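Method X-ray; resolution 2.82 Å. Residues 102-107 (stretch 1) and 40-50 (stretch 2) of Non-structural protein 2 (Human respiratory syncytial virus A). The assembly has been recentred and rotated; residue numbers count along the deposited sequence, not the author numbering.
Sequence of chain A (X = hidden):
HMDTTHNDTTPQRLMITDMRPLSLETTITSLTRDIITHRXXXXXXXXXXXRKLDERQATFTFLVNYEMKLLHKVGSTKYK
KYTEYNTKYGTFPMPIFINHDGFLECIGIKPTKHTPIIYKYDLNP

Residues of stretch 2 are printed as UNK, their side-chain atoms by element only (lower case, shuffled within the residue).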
ATOM      1  N   GLY A 102      -6.197 -18.897  -9.405  1.00 46.88           N
ATOM      2  CA  GLY A 102      -4.843 -18.609  -9.924  1.00 47.36           C
ATOM      3  C   GLY A 102      -4.676 -17.150 -10.307  1.00 44.78           C
ATOM      4  O   GLY A 102      -3.518 -16.747 -10.611  1.00 45.23           O
ATOM      5  N   PHE A 103      -5.771 -16.385 -10.276  1.00 42.35           N
ATOM      6  CA  PHE A 103      -5.795 -14.920 -10.507  1.00 40.12           C
ATOM      7  C   PHE A 103      -6.042 -14.194  -9.189  1.00 36.50           C
ATOM      8  O   PHE A 103      -7.074 -14.467  -8.558  1.00 37.59           O
ATOM      9  CB  PHE A 103      -6.875 -14.597 -11.518  1.00 41.57           C
ATOM     10  CG  PHE A 103      -6.601 -15.230 -12.849  1.00 45.82           C
ATOM     11  CD1 PHE A 103      -5.610 -14.700 -13.654  1.00 47.17           C
ATOM     12  CD2 PHE A 103      -7.332 -16.318 -13.307  1.00 48.96           C
ATOM     13  CE1 PHE A 103      -5.371 -15.235 -14.910  1.00 51.51           C
ATOM     14  CE2 PHE A 103      -7.057 -16.887 -14.539  1.00 53.03           C
ATOM     15  CZ  PHE A 103      -6.073 -16.346 -15.338  1.00 54.41           C
ATOM     16  N   LEU A 104      -5.080 -13.385  -8.752  1.00 32.92           N
ATOM     17  CA  LEU A 104      -5.161 -12.683  -7.453  1.00 29.61           C
ATOM     18  C   LEU A 104      -5.967 -11.404  -7.616  1.00 28.45           C
ATOM     19  O   LEU A 104      -5.963 -10.793  -8.688  1.00 29.65           O
ATOM     20  CB  LEU A 104      -3.760 -12.387  -6.932  1.00 28.93           C
ATOM     21  CG  LEU A 104      -2.919 -13.604  -6.574  1.00 29.70           C
ATOM     22  CD1 LEU A 104      -1.528 -13.188  -6.202  1.00 29.43           C
ATOM     23  CD2 LEU A 104      -3.534 -14.377  -5.453  1.00 29.82           C
ATOM     24  N   GLU A 105      -6.696 -11.057  -6.572  1.00 27.67           N
ATOM     25  CA  GLU A 105      -7.425  -9.779  -6.433  1.00 27.42           C
ATOM     26  C   GLU A 105      -6.987  -9.150  -5.109  1.00 26.35           C
ATOM     27  O   GLU A 105      -7.006  -9.860  -4.110  1.00 26.66           O
ATOM     28  CB  GLU A 105      -8.929 -10.007  -6.439  1.00 28.55           C
ATOM     29  CG  GLU A 105      -9.691  -8.695  -6.546  1.00 29.57           C
ATOM     30  CD  GLU A 105     -11.129  -8.652  -6.054  1.00 31.22           C
ATOM     31  OE1 GLU A 105     -11.716  -9.757  -5.773  1.00 31.74           O
ATOM     32  OE2 GLU A 105     -11.640  -7.500  -5.926  1.00 32.14           O
ATOM     33  N   CYS A 106      -6.587  -7.882  -5.112  1.00 25.75           N
ATOM     34  CA  CYS A 106      -6.318  -7.109  -3.887  1.00 25.22           C
ATOM     35  C   CYS A 106      -7.639  -6.525  -3.414  1.00 25.79           C
ATOM     36  O   CYS A 106      -8.275  -5.823  -4.196  1.00 27.03           O
ATOM     37  CB  CYS A 106      -5.302  -6.007  -4.124  1.00 25.55           C
ATOM     38  SG  CYS A 106      -4.857  -5.144  -2.592  1.00 26.29           S
ATOM     39  N   ILE A 107      -8.043  -6.846  -2.183  1.00 25.85           N
ATOM     40  CA  ILE A 107      -9.377  -6.516  -1.617  1.00 27.34           C
ATOM     41  C   ILE A 107      -9.232  -5.560  -0.447  1.00 28.44           C
ATOM     42  O   ILE A 107     -10.261  -5.223   0.137  1.00 30.46           O
ATOM     43  CB  ILE A 107     -10.102  -7.787  -1.183  1.00 27.91           C
ATOM     44  CG1 ILE A 107      -9.284  -8.577  -0.170  1.00 27.39           C
ATOM     45  CG2 ILE A 107     -10.451  -8.594  -2.412  1.00 28.22           C
ATOM     46  CD1 ILE A 107     -10.129  -9.229   0.855  1.00 29.07           C
ATOM     47  N   UNK A  40      -5.827   3.084  -7.428  1.00 36.85           N
ATOM     48  CA  UNK A  40      -4.571   2.351  -7.130  1.00 33.59           C
ATOM     49  C   UNK A  40      -4.834   0.833  -7.189  1.00 32.07           C
ATOM     50  O   UNK A  40      -4.125   0.106  -7.913  1.00 31.37           O
ATOM     51  c   UNK A  40      -1.552   2.991  -5.603  1.00 31.44           C
ATOM     52  c   UNK A  40      -2.696   2.245  -5.415  1.00 30.69           C
ATOM     53  c   UNK A  40      -2.575   0.967  -4.874  1.00 28.61           C
ATOM     54  c   UNK A  40      -1.336   0.449  -4.551  1.00 27.62           C
ATOM     55  c   UNK A  40      -0.206   1.196  -4.773  1.00 28.43           C
ATOM     56  c   UNK A  40      -0.317   2.465  -5.293  1.00 30.23           C
ATOM     57  c   UNK A  40      -4.041   2.815  -5.782  1.00 32.31           C
ATOM     58  N   UNK A  41      -5.856   0.357  -6.472  1.00 31.91           N
ATOM     59  CA  UNK A  41      -6.234  -1.087  -6.429  1.00 30.76           C
ATOM     60  C   UNK A  41      -6.617  -1.559  -7.838  1.00 32.25           C
ATOM     61  O   UNK A  41      -6.289  -2.698  -8.200  1.00 31.85           O
ATOM     62  c   UNK A  41      -5.845  -1.650  -3.484  1.00 28.86           C
ATOM     63  c   UNK A  41      -7.083  -1.014  -4.002  1.00 30.34           C
ATOM     64  c   UNK A  41      -7.877  -2.740  -5.623  1.00 30.31           C
ATOM     65  c   UNK A  41      -7.397  -1.330  -5.461  1.00 30.77           C
ATOM     66  N   UNK A  42      -7.294  -0.713  -8.614  1.00 35.22           N
ATOM     67  CA  UNK A  42      -7.709  -1.005 -10.007  1.00 38.04           C
ATOM     68  C   UNK A  42      -6.489  -1.387 -10.839  1.00 37.79           C
ATOM     69  O   UNK A  42      -6.560  -2.411 -11.558  1.00 37.89           O
ATOM     70  c   UNK A  42      -9.811   0.430  -9.923  1.00 44.74           C
ATOM     71  c   UNK A  42     -11.559  -0.264  -8.389  1.00 44.65           C
ATOM     72  c   UNK A  42      -8.473   0.181 -10.593  1.00 42.22           C
ATOM     73  o   UNK A  42     -13.482   1.075  -8.068  1.00 51.39           O
ATOM     74  c   UNK A  42     -10.560   1.573 -10.203  1.00 48.43           C
ATOM     75  c   UNK A  42     -12.279   0.881  -8.682  1.00 48.39           C
ATOM     76  c   UNK A  42     -11.782   1.806  -9.589  1.00 49.91           C
ATOM     77  c   UNK A  42     -10.353  -0.493  -9.021  1.00 43.41           C
ATOM     78  N   UNK A  43      -5.406  -0.625 -10.702  1.00 37.06           N
ATOM     79  CA  UNK A  43      -4.166  -0.858 -11.476  1.00 37.83           C
ATOM     80  C   UNK A  43      -3.553  -2.180 -11.036  1.00 34.99           C
ATOM     81  O   UNK A  43      -3.133  -2.964 -11.934  1.00 35.67           O
ATOM     82  c   UNK A  43      -3.626   1.633 -11.933  1.00 44.50           C
ATOM     83  c   UNK A  43      -4.109   1.487 -13.394  1.00 47.54           C
ATOM     84  c   UNK A  43      -2.517   2.675 -11.848  1.00 45.83           C
ATOM     85  c   UNK A  43      -3.184   0.304 -11.293  1.00 39.79           C
ATOM     86  N   UNK A  44      -3.514  -2.427  -9.723  1.00 31.86           N
ATOM     87  CA  UNK A  44      -2.866  -3.641  -9.163  1.00 29.91           C
ATOM     88  C   UNK A  44      -3.629  -4.848  -9.688  1.00 29.53           C
ATOM     89  O   UNK A  44      -2.990  -5.813 -10.133  1.00 29.87           O
ATOM     90  c   UNK A  44      -2.857  -3.623  -7.622  1.00 28.64           C
ATOM     91  c   UNK A  44      -0.587  -2.539  -7.508  1.00 29.35           C
ATOM     92  c   UNK A  44      -2.373  -4.960  -7.059  1.00 27.90           C
ATOM     93  c   UNK A  44      -2.026  -2.473  -7.065  1.00 28.74           C
ATOM     94  N   UNK A  45      -4.952  -4.801  -9.589  1.00 28.91           N
ATOM     95  CA  UNK A  45      -5.810  -5.947  -9.965  1.00 29.10           C
ATOM     96  C   UNK A  45      -5.605  -6.254 -11.440  1.00 31.27           C
ATOM     97  O   UNK A  45      -5.510  -7.451 -11.772  1.00 31.81           O
ATOM     98  n   UNK A  45      -8.628  -5.305  -7.687  1.00 27.22           N
ATOM     99  c   UNK A  45      -7.271  -5.689  -9.622  1.00 28.96           C
ATOM    100  c   UNK A  45      -7.491  -5.796  -8.142  1.00 26.90           C
ATOM    101  o   UNK A  45      -6.628  -6.326  -7.442  1.00 25.19           O
ATOM    102  N   UNK A  46      -5.499  -5.215 -12.271  1.00 32.90           N
ATOM    103  CA  UNK A  46      -5.219  -5.369 -13.717  1.00 35.90           C
ATOM    104  C   UNK A  46      -3.899  -6.129 -13.926  1.00 36.52           C
ATOM    105  O   UNK A  46      -3.973  -7.204 -14.555  1.00 37.46           O
ATOM    106  n   UNK A  46      -4.888  -4.067 -18.029  1.00 47.53           N
ATOM    107  n   UNK A  46      -6.392  -4.520 -16.589  1.00 43.47           N
ATOM    108  c   UNK A  46      -6.136  -4.501 -17.871  1.00 46.96           C
ATOM    109  c   UNK A  46      -4.336  -3.825 -16.801  1.00 43.94           C
ATOM    110  c   UNK A  46      -5.249  -4.007 -14.403  1.00 37.90           C
ATOM    111  c   UNK A  46      -5.276  -4.103 -15.887  1.00 41.47           C
ATOM    112  N   UNK A  47      -2.771  -5.631 -13.381  1.00 36.34           N
ATOM    113  CA  UNK A  47      -1.440  -6.278 -13.539  1.00 38.27           C
ATOM    114  C   UNK A  47      -1.511  -7.725 -13.060  1.00 36.48           C
ATOM    115  O   UNK A  47      -0.866  -8.567 -13.661  1.00 37.05           O
ATOM    116  o   UNK A  47       0.397  -4.580 -15.569  1.00 54.47           O
ATOM    117  c   UNK A  47      -0.318  -5.563 -12.774  1.00 39.90           C
ATOM    118  c   UNK A  47      -0.186  -3.814 -14.718  1.00 50.35           C
ATOM    119  o   UNK A  47      -0.930  -2.811 -15.067  1.00 53.34           O
ATOM    120  c   UNK A  47      -0.017  -4.126 -13.222  1.00 43.55           C
ATOM    121  N   UNK A  48      -2.281  -8.011 -12.016  1.00 34.85           N
ATOM    122  CA  UNK A  48      -2.413  -9.373 -11.434  1.00 34.54           C
ATOM    123  C   UNK A  48      -3.005 -10.332 -12.458  1.00 35.85           C
ATOM    124  O   UNK A  48      -2.508 -11.449 -12.548  1.00 36.02           O
ATOM    125  c   UNK A  48      -3.267  -9.369 -10.174  1.00 33.33           C
ATOM    126  s   UNK A  48      -2.396  -8.723  -8.720  1.00 33.85           S
ATOM    127  N   UNK A  49      -4.048  -9.921 -13.182  1.00 36.85           N
ATOM    128  CA  UNK A  49      -4.700 -10.815 -14.184  1.00 39.52           C
ATOM    129  C   UNK A  49      -3.839 -10.831 -15.440  1.00 43.24           C
ATOM    130  O   UNK A  49      -3.538 -11.917 -15.943  1.00 45.02           O
ATOM    131  c   UNK A  49      -8.389 -10.496 -13.544  1.00 39.20           C
ATOM    132  c   UNK A  49      -6.764 -11.349 -15.491  1.00 42.98           C
ATOM    133  c   UNK A  49      -6.119 -10.363 -14.533  1.00 39.98           C
ATOM    134  c   UNK A  49      -6.964 -10.169 -13.288  1.00 37.54           C
ATOM    135  N   UNK A  50      -3.517  -9.646 -15.946  1.00 44.75           N
ATOM    136  CA  UNK A  50      -2.800  -9.470 -17.233  1.00 49.53           C
ATOM    137  C   UNK A  50      -1.509 -10.284 -17.216  1.00 51.68           C
ATOM    138  O   UNK A  50      -1.223 -10.886 -18.216  1.00 56.17           O
ATOM    139  c   UNK A  50      -2.562  -7.970 -17.497  1.00 50.09           C
ATOM    140  c   UNK A  50      -1.274  -7.693 -18.264  1.00 53.21           C
ATOM    141  c   UNK A  50      -3.780  -7.331 -18.165  1.00 51.50           C
TER
HETATM  142  O   HOH W   1      -2.813 -13.107 -10.145  1.00 19.38           O

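Position 40 carries seven side-chain carbons, one leading into a six-membered ring without a heteroatom, and has no contact with stretch 1; it is Phe40. At position 41 there are four carbons, forked at the first, with one arm two carbons long. The CA-to-CB bond points toward the strand, and the side chain packs on Cys106. This is Ile41, whose CG2 lies 3.4 Å from Cys106 O and whose CD1 lies 3.7 Å from Cys106 SG, so that it meets both backbone and side chain of the cysteine.

Position 42 has one carbon followed by a six-carbon ring bearing an oxygen, the signature of a tyrosine; Tyr42 is exposed and takes no part in the contact. Position 43 also has four carbons, but forked at the second, which makes it Leu43, on the exposed side of the helix and far from the strand. Position 44 has four carbons, again forked at the first with one arm two carbons long. Its CA-to-CB bond points toward the strand, though the end of the side chain leads away, and it touches Cys106. It is Ile44, whose CG2 comes within 4.3 Å of Cys106 CB.

Position 45 holds two carbons, the second carrying an oxygen and a nitrogen, a short amide that reaches the strand backbone at Cys106. It is Asn45. Its CA-to-CB bond points sideways, but with chi1 in the m well the amide comes nearer, and Cys106 N donates a hydrogen bond to Asn45 OD1 (2.8 Å, 164° at the hydrogen). The amide nitrogen lies beside the aliphatic part of Glu105, with Asn45 ND2 3.7 Å from Glu105 CG.

At position 46 one carbon leads to a five-membered ring of three carbons and two nitrogens: His46, directed away from the strand. Position 47 has three carbons, the last bearing two oxygens, and is Glu47, likewise without contact. Position 48 consists of one carbon and one sulfur and sits against Leu104. This is Cys48; its CB is 3.4 Å from Leu104 O, and its SG 4.3 Å from Leu104 CB. Position 49 shows four carbons forked at the first, one arm longer, next to the ring of Phe103. In this Ile49, CG2 lies 4.0 Å from Phe103 CD1, while the carbonyl Ile49 O approaches the ring edge, 3.9 Å from Phe103 CE1. Position 50, one carbon bearing two more, is Val50, pointing away.

The strand and helix run nearly antiparallel (174°), their axes 7.2 Å apart at closest approach, and together bury 401 Å². Residues 41, 44, 45, 48 and 49, spaced by helical turns, form the face that meets the strand. Cys106, directed toward the helix, fits among Ile41, Ile44 and Asn45, whose amide oxygen satisfies its backbone NH. Farther along, one water bridges the backbones, donating to Cys48 O (2.9 Å) and accepting from Leu104 N (2.7 Å). Two polar links thus accompany a largely apolar packing.

Stretch 2 (40-50) FIYLINHECIV
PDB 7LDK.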